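Local coordinates for ABC-type branched-chain amino acid transport systems periplasmic component-like protein (Thermomonospora curvata, PDB 4N03), which probably binds fatty acids as the extracytoplasmic substrate-binding component of an ABC transporter, at residues N97-A102 / L334-L339; M124-P128 / I320-A324; A239-R243 / A270-F275; A282-A286 / A379-I385. All coordinates share one frame; numbering follows the deposited sequence. Where two conformers were deposited one is given.

Contact 1: residues N97-A102 / L334-L339; sequences NNNVLA and LTREGL
Arg336 and Leu101 run alongside each other, antiparallel, where the N-capped helix 336-343 meets the loop leading into strand 103-107 of this periplasmic binding protein fold. Extended from CG to NE, the arginine carries its guanidinium to three loop carbonyls. Arg336 NH2 donates to both Asn97 O and Val100 O, each at 2.8 Å; the two oxygens lie in the guanidinium plane and their C=O bonds point nearly straight at the nitrogen. Arg336 NE binds Leu101 O at 3.0 Å with a more bent N-H...O angle of 147°, coming from above that carbonyl plane. NH1 is taken by Asp122 O and by water 1, so the group is gripped through all three nitrogens. A leucine in its place would probably leave the carbonyls of Asn97, Val100 and Leu101 without these donors and let the loop shift. Leu101 holds CG anti to its nitrogen (chi1 180°), which brings Leu101 CD1 within 3.9 Å of Arg336 CG. Thr335 starts the helix: Thr335 OG1 accepts from Gly338 N at 3.1 Å and also bonds Asp333. Beyond the polar part, Leu339 CD2 touches Leu101 CD2 at 4.0 Å and Ala102 CB at 3.7 Å.

Contact 2: residues M124-P128 / I320-A324; sequences MFTIP and IVVSA
Ile320, on helix 309-330, meets Ile127 and Phe125 through its inner carbons, and no hydrogen bond crosses between the two segments. Its CB comes first: Ile320 CB lies 4.0 Å from Ile127 CD1. The CG2 branch makes the closest contact and a second one beside it. With chi1 at -69°, CG2 stands anti to the nitrogen of Ile320, and there it touches two residues of 124-128: Ile320 CG2 is 3.7 Å from Ile127 CD1 and 4.1 Å from Phe125 CZ. The second of these comes at the ring edge, near the plane of the phenyl group, with the two side chains roughly perpendicular. Ile320 also packs on His343 and Phe359. Ile127 reaches across with an extended CG1-CD1 arm, and Ile127 CD1 also lies 4.2 Å from Val321 CB. Phe125 spreads farther along the helix, its CE2 lying 4.2 Å from Val321 CG2, while His343 meets its ring with the planes at about 35°. All five touching residues are buried. The side chain of Ile320 is about 8 Å from the bound palmitic acid, a distance that implies no direct contact. A helix laid against the outermost strand of a four-stranded parallel sheet in this way is characteristic of the alpha/beta lobes of periplasmic binding proteins.

Contact 3: residues A239-R243 / A270-F275; sequences AGIAR and ALVEGF
Ala239 opens the contact, its methyl set among three residues of 270-275: Ala239 CB lies 3.4 Å from Ala270 O, 3.9 Å from Leu271 CD2 and 4.2 Å from Phe275 CD2. The last two partners pack on each other as well, since Leu271 CD2 sits over the centre of one face of the Phe275 ring. Gly240 follows, and here the CA atoms come nearest, Gly240 CA and Ala270 CA being 5.3 Å apart. One helical turn after Ala239, Arg243 CG lies 3.8 Å from the methyl carbon Ala270 CB, and the chain then bends at chi2 (-52°), which turns its head toward the 273-274 backbone. Arg243 NE donates to water 2 at 2.9 Å, and this water in turn donates to Ala270 O and Glu273 O, bridging helix and loop. NH1 is held by Gln249 O and Met247 O. Gly274 O lies at the guanidinium edge, in plane, 3.1 Å from Arg243 NH2. Gly274 has positive phi (77°), and a side chain there would run into that nitrogen. Gly274 also pairs through its backbone with Ile251, so the contact seats helix 232-244 over neighbouring parallel strands 251-253 and 275-279, the alternating beta/alpha arrangement of a periplasmic binding protein lobe.

Contact 4: residues A282-A286 / A379-I385; sequences APMSA and ATGGAVI
Ser285 reaches the edge strand 383-390 from a type I beta turn, Pro283 to Ala286, in a lobe of the periplasmic binding protein fold. Ser285 OG donates to Ala383 O at 2.6 Å, meeting a lone pair in the carbonyl plane with a C=O...O angle of 143°. The hydroxyl sits between its own nitrogen and carbonyl carbon (chi1 62°), and from there it also accepts from water 4, which takes the N-H of Ile385. With the hydroxyl gone, as in an alanine, Ala383 O would probably lose this donor and water 4 its acceptor, weakening the hold of turn on strand. Beside this polar centre the turn packs through carbon: Pro283 CD is 3.7 Å from Ile385 CG1, the proline ring lying across the isoleucine arm, and Ala286 CB is 4.0 Å from Ile385 CD1. On the other flank Met284 CB rests 3.8 Å from Gly381 CA, where positive phi (78°) suits glycine and a beta carbon would collide with the Met284 methylene. The next shell fixes both partners. The turn is closed by Ala286 N to Pro283 O, and 379-382 bends back through Gly382 N to Ala379 O. Strand 383-390 is paired with 370-375, Tyr258 bonds Gly382 O, and Met284, a selenomethionine, packs on helices 289-301 and 309-330. The side chain of Pro283 is about 9 Å from the bound palmitic acid. A last bridge is made by water 3, which accepts from Met284 N at 2.9 Å and donates to Gly381 O at 3.0 Å.

Contacts 1 and 2 are buried neighbours; Met124 of contact 2 packs against Arg336 and Asn97. Contact 1 joins helix 336-343 to the loop before strand 103-107, and contact 2 sets helix 309-330 against 124-128, which leads into strand 126-129, outermost in the same sheet. Contact 2 is wholly apolar, whereas contact 1 adds arginine-carbonyl bonds to a hydrophobic patch. Contacts 3 and 4 are partly buried and belong to the seven-stranded sheet, where waters bridge the segments, from an arginine side chain in contact 3 and from a serine hydroxyl and the backbone in contact 4. Contact 3 lies beside parallel strands, contact 4 at the antiparallel edge. Contacts 2 and 4 each come within 10 Å of the palmitic acid.

Contact 1: residues N97-A102 / L334-L339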
loop_
_atom_site.group_PDB
_atom_site.type_symbol
_atom_site.label_atom_id
_atom_site.label_comp_id
_atom_site.label_asym_id
_atom_site.label_seq_id
_atom_site.Cartn_x
_atom_site.Cartn_y
_atom_site.Cartn_z
ATOM N N ASN A 97 -4.265 -20.082 8.706
ATOM C CA ASN A 97 -5.573 -19.981 8.058
ATOM C C ASN A 97 -6.699 -20.661 8.797
ATOM O O ASN A 97 -7.844 -20.304 8.639
ATOM C CB ASN A 97 -5.547 -20.406 6.582
ATOM C CG ASN A 97 -5.264 -21.887 6.382
ATOM O OD1 ASN A 97 -4.505 -22.492 7.126
ATOM N ND2 ASN A 97 -5.848 -22.470 5.328
ATOM N N ASN A 98 -6.381 -21.662 9.601
ATOM C CA ASN A 98 -7.451 -22.344 10.280
ATOM C C ASN A 98 -7.769 -21.720 11.630
ATOM O O ASN A 98 -8.715 -22.134 12.295
ATOM C CB ASN A 98 -7.218 -23.856 10.306
ATOM C CG ASN A 98 -7.332 -24.492 8.886
ATOM O OD1 ASN A 98 -8.220 -24.145 8.071
ATOM N ND2 ASN A 98 -6.427 -25.407 8.589
ATOM N N ASN A 99 -7.009 -20.687 12.049
ATOM C CA ASN A 99 -7.051 -20.146 13.434
ATOM C C ASN A 99 -7.195 -18.649 13.565
ATOM O O ASN A 99 -7.157 -18.131 14.677
ATOM C CB ASN A 99 -5.872 -20.619 14.316
ATOM C CG ASN A 99 -4.505 -20.278 13.755
ATOM O OD1 ASN A 99 -3.971 -19.187 13.967
ATOM N ND2 ASN A 99 -3.903 -21.249 13.073
ATOM N N VAL A 100 -7.369 -17.946 12.441
ATOM C CA VAL A 100 -7.692 -16.538 12.432
ATOM C C VAL A 100 -8.954 -16.352 11.606
ATOM O O VAL A 100 -9.205 -17.097 10.656
ATOM C CB VAL A 100 -6.547 -15.627 11.905
ATOM C CG1 VAL A 100 -5.270 -15.818 12.716
ATOM C CG2 VAL A 100 -6.264 -15.826 10.447
ATOM N N LEU A 101 -9.721 -15.337 11.903
ATOM C CA LEU A 101 -10.932 -15.089 11.165
ATOM C C LEU A 101 -10.671 -14.414 9.825
ATOM O O LEU A 101 -11.360 -14.759 8.826
ATOM C CB LEU A 101 -11.875 -14.203 12.012
ATOM C CG LEU A 101 -13.210 -13.865 11.316
ATOM C CD1 LEU A 101 -14.087 -15.057 11.073
ATOM C CD2 LEU A 101 -13.964 -12.867 12.188
ATOM N N ALA A 102 -9.755 -13.468 9.813
ATOM C CA ALA A 102 -9.453 -12.603 8.680
ATOM C C ALA A 102 -7.986 -12.203 8.797
ATOM O O ALA A 102 -7.370 -12.373 9.862
ATOM C CB ALA A 102 -10.348 -11.376 8.713
ATOM N N LEU A 334 -20.342 -13.573 13.199
ATOM C CA LEU A 334 -18.887 -13.457 13.095
ATOM C C LEU A 334 -18.284 -14.692 12.434
ATOM O O LEU A 334 -17.358 -15.312 12.923
ATOM C CB LEU A 334 -18.253 -13.179 14.471
ATOM C CG LEU A 334 -18.527 -11.823 15.117
ATOM C CD1 LEU A 334 -17.950 -11.776 16.529
ATOM C CD2 LEU A 334 -17.883 -10.737 14.294
ATOM N N THR A 335 -18.797 -14.989 11.254
ATOM C CA THR A 335 -18.286 -16.007 10.342
ATOM C C THR A 335 -17.626 -15.300 9.202
ATOM O O THR A 335 -17.749 -14.100 9.014
ATOM C CB THR A 335 -19.407 -16.903 9.849
ATOM O OG1 THR A 335 -20.307 -16.121 9.049
ATOM C CG2 THR A 335 -20.129 -17.572 11.000
ATOM N N ARG A 336 -16.912 -16.078 8.386
ATOM C CA ARG A 336 -16.274 -15.482 7.226
ATOM C C ARG A 336 -17.293 -14.928 6.219
ATOM O O ARG A 336 -17.098 -13.852 5.696
ATOM C CB ARG A 336 -15.335 -16.482 6.584
ATOM C CG ARG A 336 -14.127 -16.656 7.511
ATOM C CD ARG A 336 -13.021 -17.374 6.827
ATOM N NE ARG A 336 -11.889 -17.515 7.711
ATOM C CZ ARG A 336 -11.057 -18.533 7.639
ATOM N NH1 ARG A 336 -11.210 -19.459 6.674
ATOM N NH2 ARG A 336 -10.080 -18.653 8.517
ATOM N N GLU A 337 -18.425 -15.612 6.039
ATOM C CA GLU A 337 -19.498 -15.100 5.188
ATOM C C GLU A 337 -20.083 -13.791 5.756
ATOM O O GLU A 337 -20.277 -12.784 5.081
ATOM C CB GLU A 337 -20.592 -16.165 5.031
ATOM C CG GLU A 337 -21.816 -15.751 4.235
ATOM C CD GLU A 337 -22.855 -16.857 4.143
ATOM O OE1 GLU A 337 -23.912 -16.720 4.793
ATOM O OE2 GLU A 337 -22.618 -17.852 3.428
ATOM N N GLY A 338 -20.329 -13.785 7.072
ATOM C CA GLY A 338 -20.896 -12.608 7.717
ATOM C C GLY A 338 -19.958 -11.416 7.596
ATOM O O GLY A 338 -20.369 -10.294 7.318
ATOM N N LEU A 339 -18.674 -11.682 7.756
ATOM C CA LEU A 339 -17.710 -10.605 7.738
ATOM C C LEU A 339 -17.553 -9.980 6.371
ATOM O O LEU A 339 -17.524 -8.777 6.202
ATOM C CB LEU A 339 -16.371 -11.093 8.266
ATOM C CG LEU A 339 -15.308 -10.005 8.431
ATOM C CD1 LEU A 339 -15.720 -8.978 9.479
ATOM C CD2 LEU A 339 -13.986 -10.631 8.854
HETATM O O HOH W 1 -9.597 -21.792 6.799
#

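Contact 2: residues M124-P128 / I320-A324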
loop_
_atom_site.group_PDB
_atom_site.type_symbol
_atom_site.label_atom_id
_atom_site.label_comp_id
_atom_site.label_asym_id
_atom_site.label_seq_id
_atom_site.Cartn_x
_atom_site.Cartn_y
_atom_site.Cartn_z
HETATM N N MSE A 124 -11.301 -16.033 3.008
HETATM C CA MSE A 124 -10.516 -15.253 3.982
HETATM C C MSE A 124 -10.502 -13.804 3.591
HETATM O O MSE A 124 -9.835 -13.427 2.636
HETATM C CB MSE A 124 -9.081 -15.800 3.973
HETATM C CG MSE A 124 -8.167 -15.115 5.026
HETATM SE SE MSE A 124 -8.618 -15.609 6.840
HETATM C CE MSE A 124 -7.451 -17.216 6.861
ATOM N N PHE A 125 -11.186 -12.953 4.368
ATOM C CA PHE A 125 -11.114 -11.531 4.119
ATOM C C PHE A 125 -9.719 -11.052 4.341
ATOM O O PHE A 125 -9.183 -11.221 5.449
ATOM C CB PHE A 125 -12.121 -10.786 5.033
ATOM C CG PHE A 125 -12.152 -9.295 4.879
ATOM C CD1 PHE A 125 -11.920 -8.673 3.658
ATOM C CD2 PHE A 125 -12.421 -8.481 5.990
ATOM C CE1 PHE A 125 -11.952 -7.301 3.541
ATOM C CE2 PHE A 125 -12.488 -7.113 5.827
ATOM C CZ PHE A 125 -12.227 -6.512 4.635
ATOM N N THR A 126 -9.081 -10.478 3.337
ATOM C CA THR A 126 -7.702 -10.095 3.316
ATOM C C THR A 126 -7.591 -8.665 2.860
ATOM O O THR A 126 -8.135 -8.341 1.790
ATOM C CB THR A 126 -6.924 -11.055 2.399
ATOM O OG1 THR A 126 -7.085 -12.397 2.825
ATOM C CG2 THR A 126 -5.482 -10.732 2.388
ATOM N N ILE A 127 -6.854 -7.833 3.616
ATOM C CA ILE A 127 -6.590 -6.483 3.232
ATOM C C ILE A 127 -5.112 -6.327 2.983
ATOM O O ILE A 127 -4.299 -6.189 3.938
ATOM C CB ILE A 127 -7.050 -5.440 4.274
ATOM C CG1 ILE A 127 -8.482 -5.661 4.707
ATOM C CG2 ILE A 127 -6.809 -4.024 3.763
ATOM C CD1 ILE A 127 -8.922 -4.834 5.906
ATOM N N PRO A 128 -4.687 -6.411 1.722
ATOM C CA PRO A 128 -3.246 -6.268 1.450
ATOM C C PRO A 128 -2.708 -4.853 1.629
ATOM O O PRO A 128 -3.424 -3.878 1.506
ATOM C CB PRO A 128 -3.141 -6.647 -0.040
ATOM C CG PRO A 128 -4.410 -7.330 -0.380
ATOM C CD PRO A 128 -5.429 -6.698 0.488
ATOM N N ILE A 320 -10.984 -0.515 8.660
ATOM C CA ILE A 320 -11.814 -1.272 7.712
ATOM C C ILE A 320 -12.281 -2.574 8.340
ATOM O O ILE A 320 -13.480 -2.913 8.293
ATOM C CB ILE A 320 -11.058 -1.539 6.388
ATOM C CG1 ILE A 320 -10.852 -0.237 5.622
ATOM C CG2 ILE A 320 -11.851 -2.547 5.541
ATOM C CD1 ILE A 320 -9.842 -0.355 4.501
ATOM N N VAL A 321 -11.371 -3.377 8.892
ATOM C CA VAL A 321 -11.770 -4.651 9.426
ATOM C C VAL A 321 -12.702 -4.496 10.637
ATOM O O VAL A 321 -13.653 -5.250 10.820
ATOM C CB VAL A 321 -10.570 -5.585 9.720
ATOM C CG1 VAL A 321 -9.816 -5.202 10.995
ATOM C CG2 VAL A 321 -11.065 -7.017 9.802
ATOM N N VAL A 322 -12.439 -3.509 11.491
ATOM C CA VAL A 322 -13.273 -3.281 12.680
ATOM C C VAL A 322 -14.687 -2.845 12.257
ATOM O O VAL A 322 -15.659 -3.299 12.846
ATOM C CB VAL A 322 -12.604 -2.325 13.700
ATOM C CG1 VAL A 322 -13.582 -1.939 14.759
ATOM C CG2 VAL A 322 -11.368 -2.979 14.274
ATOM N N SER A 323 -14.798 -1.957 11.278
ATOM C CA SER A 323 -16.116 -1.554 10.795
ATOM C C SER A 323 -16.911 -2.801 10.355
ATOM O O SER A 323 -18.089 -2.956 10.666
ATOM C CB SER A 323 -15.995 -0.574 9.617
ATOM O OG SER A 323 -15.585 0.709 10.074
ATOM N N ALA A 324 -16.256 -3.700 9.615
ATOM C CA ALA A 324 -16.901 -4.915 9.136
ATOM C C ALA A 324 -17.239 -5.837 10.288
ATOM O O ALA A 324 -18.328 -6.392 10.344
ATOM C CB ALA A 324 -16.032 -5.640 8.106
#

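Contact 3: residues A239-R243 / A270-F275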
loop_
_atom_site.group_PDB
_atom_site.type_symbol
_atom_site.label_atom_id
_atom_site.label_comp_id
_atom_site.label_asym_id
_atom_site.label_seq_id
_atom_site.Cartn_x
_atom_site.Cartn_y
_atom_site.Cartn_z
ATOM N N ALA A 239 18.434 7.442 -6.468
ATOM C CA ALA A 239 18.402 8.896 -6.421
ATOM C C ALA A 239 19.785 9.430 -6.134
ATOM O O ALA A 239 20.253 10.353 -6.771
ATOM C CB ALA A 239 17.388 9.387 -5.371
ATOM N N GLY A 240 20.458 8.849 -5.137
ATOM C CA GLY A 240 21.789 9.336 -4.800
ATOM C C GLY A 240 22.773 9.195 -5.929
ATOM O O GLY A 240 23.509 10.133 -6.244
ATOM N N ILE A 241 22.813 8.029 -6.575
ATOM C CA ILE A 241 23.746 7.846 -7.660
ATOM C C ILE A 241 23.407 8.786 -8.833
ATOM O O ILE A 241 24.274 9.410 -9.427
ATOM C CB ILE A 241 23.842 6.375 -8.068
ATOM C CG1 ILE A 241 24.360 5.519 -6.930
ATOM C CG2 ILE A 241 24.723 6.222 -9.287
ATOM C CD1 ILE A 241 24.120 4.046 -7.174
ATOM N N ALA A 242 22.123 8.873 -9.197
ATOM C CA ALA A 242 21.738 9.748 -10.301
ATOM C C ALA A 242 22.204 11.165 -10.062
ATOM O O ALA A 242 22.797 11.798 -10.939
ATOM C CB ALA A 242 20.226 9.730 -10.514
ATOM N N ARG A 243 21.961 11.704 -8.833
ATOM C CA ARG A 243 22.332 13.090 -8.625
ATOM C C ARG A 243 23.847 13.266 -8.563
ATOM O O ARG A 243 24.353 14.270 -9.040
ATOM C CB ARG A 243 21.669 13.642 -7.356
ATOM C CG ARG A 243 20.148 13.554 -7.406
ATOM C CD ARG A 243 19.546 14.151 -8.657
ATOM N NE ARG A 243 18.094 14.024 -8.619
ATOM C CZ ARG A 243 17.306 13.920 -9.684
ATOM N NH1 ARG A 243 17.802 13.917 -10.919
ATOM N NH2 ARG A 243 16.014 13.796 -9.501
ATOM N N ALA A 270 19.213 14.021 -2.181
ATOM C CA ALA A 270 18.675 13.444 -3.426
ATOM C C ALA A 270 17.223 12.993 -3.305
ATOM O O ALA A 270 16.647 12.575 -4.326
ATOM C CB ALA A 270 19.529 12.267 -3.846
ATOM N N LEU A 271 16.628 13.165 -2.129
ATOM C CA LEU A 271 15.245 12.816 -1.926
ATOM C C LEU A 271 14.364 14.031 -1.697
ATOM O O LEU A 271 13.172 13.988 -1.994
ATOM C CB LEU A 271 15.085 11.821 -0.769
ATOM C CG LEU A 271 15.795 10.490 -1.035
ATOM C CD1 LEU A 271 15.862 9.733 0.272
ATOM C CD2 LEU A 271 15.119 9.696 -2.170
ATOM N N VAL A 272 14.905 15.145 -1.169
ATOM C CA VAL A 272 14.075 16.302 -0.798
ATOM C C VAL A 272 13.936 17.346 -1.887
ATOM O O VAL A 272 13.247 18.345 -1.711
ATOM C CB VAL A 272 14.526 16.941 0.523
ATOM C CG1 VAL A 272 14.402 15.956 1.681
ATOM C CG2 VAL A 272 15.907 17.540 0.391
ATOM N N GLU A 273 14.568 17.086 -3.024
ATOM C CA GLU A 273 14.271 17.808 -4.265
ATOM C C GLU A 273 14.336 16.861 -5.444
ATOM O O GLU A 273 15.175 15.994 -5.457
ATOM C CB GLU A 273 15.210 18.985 -4.525
ATOM C CG GLU A 273 16.635 18.635 -4.715
ATOM C CD GLU A 273 17.508 19.820 -5.148
ATOM O OE1 GLU A 273 17.149 20.563 -6.081
ATOM O OE2 GLU A 273 18.611 19.963 -4.590
ATOM N N GLY A 274 13.427 17.041 -6.388
ATOM C CA GLY A 274 13.439 16.273 -7.632
ATOM C C GLY A 274 12.934 14.860 -7.550
ATOM O O GLY A 274 13.066 14.144 -8.557
ATOM N N PHE A 275 12.323 14.489 -6.448
ATOM C CA PHE A 275 11.887 13.133 -6.167
ATOM C C PHE A 275 10.455 13.172 -5.658
ATOM O O PHE A 275 10.143 13.810 -4.620
ATOM C CB PHE A 275 12.827 12.505 -5.126
ATOM C CG PHE A 275 12.552 11.070 -4.828
ATOM C CD1 PHE A 275 11.594 10.725 -3.924
ATOM C CD2 PHE A 275 13.277 10.052 -5.403
ATOM C CE1 PHE A 275 11.320 9.437 -3.610
ATOM C CE2 PHE A 275 13.004 8.745 -5.087
ATOM C CZ PHE A 275 12.007 8.416 -4.219
HETATM O O HOH W 2 16.065 13.733 -6.616
#

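Contact 4: residues A282-A286 / A379-I385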
loop_
_atom_site.group_PDB
_atom_site.type_symbol
_atom_site.label_atom_id
_atom_site.label_comp_id
_atom_site.label_asym_id
_atom_site.label_seq_id
_atom_site.Cartn_x
_atom_site.Cartn_y
_atom_site.Cartn_z
ATOM N N ALA A 282 -2.707 9.655 1.993
ATOM C CA ALA A 282 -2.250 10.931 2.487
ATOM C C ALA A 282 -1.044 10.720 3.428
ATOM O O ALA A 282 -1.002 9.722 4.160
ATOM C CB ALA A 282 -3.347 11.609 3.259
ATOM N N PRO A 283 -0.081 11.636 3.376
ATOM C CA PRO A 283 0.995 11.570 4.336
ATOM C C PRO A 283 0.547 12.118 5.725
ATOM O O PRO A 283 -0.500 12.744 5.851
ATOM C CB PRO A 283 2.052 12.448 3.695
ATOM C CG PRO A 283 1.273 13.500 2.998
ATOM C CD PRO A 283 0.036 12.792 2.513
HETATM N N MSE A 284 1.387 11.923 6.744
HETATM C CA MSE A 284 1.087 12.329 8.149
HETATM C C MSE A 284 1.054 13.821 8.342
HETATM O O MSE A 284 0.675 14.281 9.410
HETATM C CB MSE A 284 2.047 11.605 9.073
HETATM C CG MSE A 284 1.842 10.098 8.975
HETATM SE SE MSE A 284 1.180 9.280 10.596
HETATM C CE MSE A 284 -0.398 10.380 10.870
ATOM N N SER A 285 1.491 14.592 7.370
ATOM C CA SER A 285 1.453 16.044 7.377
ATOM C C SER A 285 0.184 16.638 6.816
ATOM O O SER A 285 -0.009 17.840 6.847
ATOM C CB SER A 285 2.643 16.568 6.613
ATOM O OG SER A 285 2.550 16.123 5.274
ATOM N N ALA A 286 -0.707 15.806 6.270
ATOM C CA ALA A 286 -1.931 16.349 5.695
ATOM C C ALA A 286 -2.790 17.044 6.760
ATOM O O ALA A 286 -2.907 16.564 7.881
ATOM C CB ALA A 286 -2.734 15.249 5.050
ATOM N N ALA A 379 8.572 17.870 7.755
ATOM C CA ALA A 379 7.171 17.551 7.828
ATOM C C ALA A 379 6.910 16.354 8.683
ATOM O O ALA A 379 7.701 15.417 8.703
ATOM C CB ALA A 379 6.686 17.274 6.395
ATOM N N THR A 380 5.754 16.349 9.329
ATOM C CA THR A 380 5.292 15.192 10.071
ATOM C C THR A 380 5.164 14.006 9.101
ATOM O O THR A 380 4.552 14.116 8.043
ATOM C CB THR A 380 3.955 15.510 10.737
ATOM O OG1 THR A 380 4.122 16.667 11.561
ATOM C CG2 THR A 380 3.472 14.370 11.633
ATOM N N GLY A 381 5.764 12.886 9.484
ATOM C CA GLY A 381 5.771 11.712 8.645
ATOM C C GLY A 381 6.753 11.755 7.505
ATOM O O GLY A 381 6.724 10.858 6.633
ATOM N N GLY A 382 7.588 12.777 7.429
ATOM C CA GLY A 382 8.692 12.789 6.467
ATOM C C GLY A 382 8.289 13.059 5.030
ATOM O O GLY A 382 9.086 12.822 4.131
ATOM N N ALA A 383 7.097 13.603 4.810
ATOM C CA ALA A 383 6.613 13.828 3.446
ATOM C C ALA A 383 5.549 14.901 3.479
ATOM O O ALA A 383 4.827 15.042 4.461
ATOM C CB ALA A 383 6.070 12.555 2.807
ATOM N N VAL A 384 5.393 15.595 2.344
ATOM C CA VAL A 384 4.348 16.620 2.194
ATOM C C VAL A 384 3.650 16.423 0.858
ATOM O O VAL A 384 4.233 15.947 -0.125
ATOM C CB VAL A 384 4.873 18.085 2.260
ATOM C CG1 VAL A 384 5.408 18.461 3.624
ATOM C CG2 VAL A 384 5.928 18.403 1.242
ATOM N N ILE A 385 2.401 16.845 0.812
ATOM C CA ILE A 385 1.640 16.849 -0.445
ATOM C C ILE A 385 2.188 17.903 -1.384
ATOM O O ILE A 385 2.354 19.074 -1.015
ATOM C CB ILE A 385 0.156 17.111 -0.124
ATOM C CG1 ILE A 385 -0.423 15.919 0.607
ATOM C CG2 ILE A 385 -0.626 17.388 -1.406
ATOM C CD1 ILE A 385 -1.804 16.153 1.216
HETATM O O HOH W 3 3.802 10.406 6.004
HETATM O O HOH W 4 1.092 17.368 3.300
#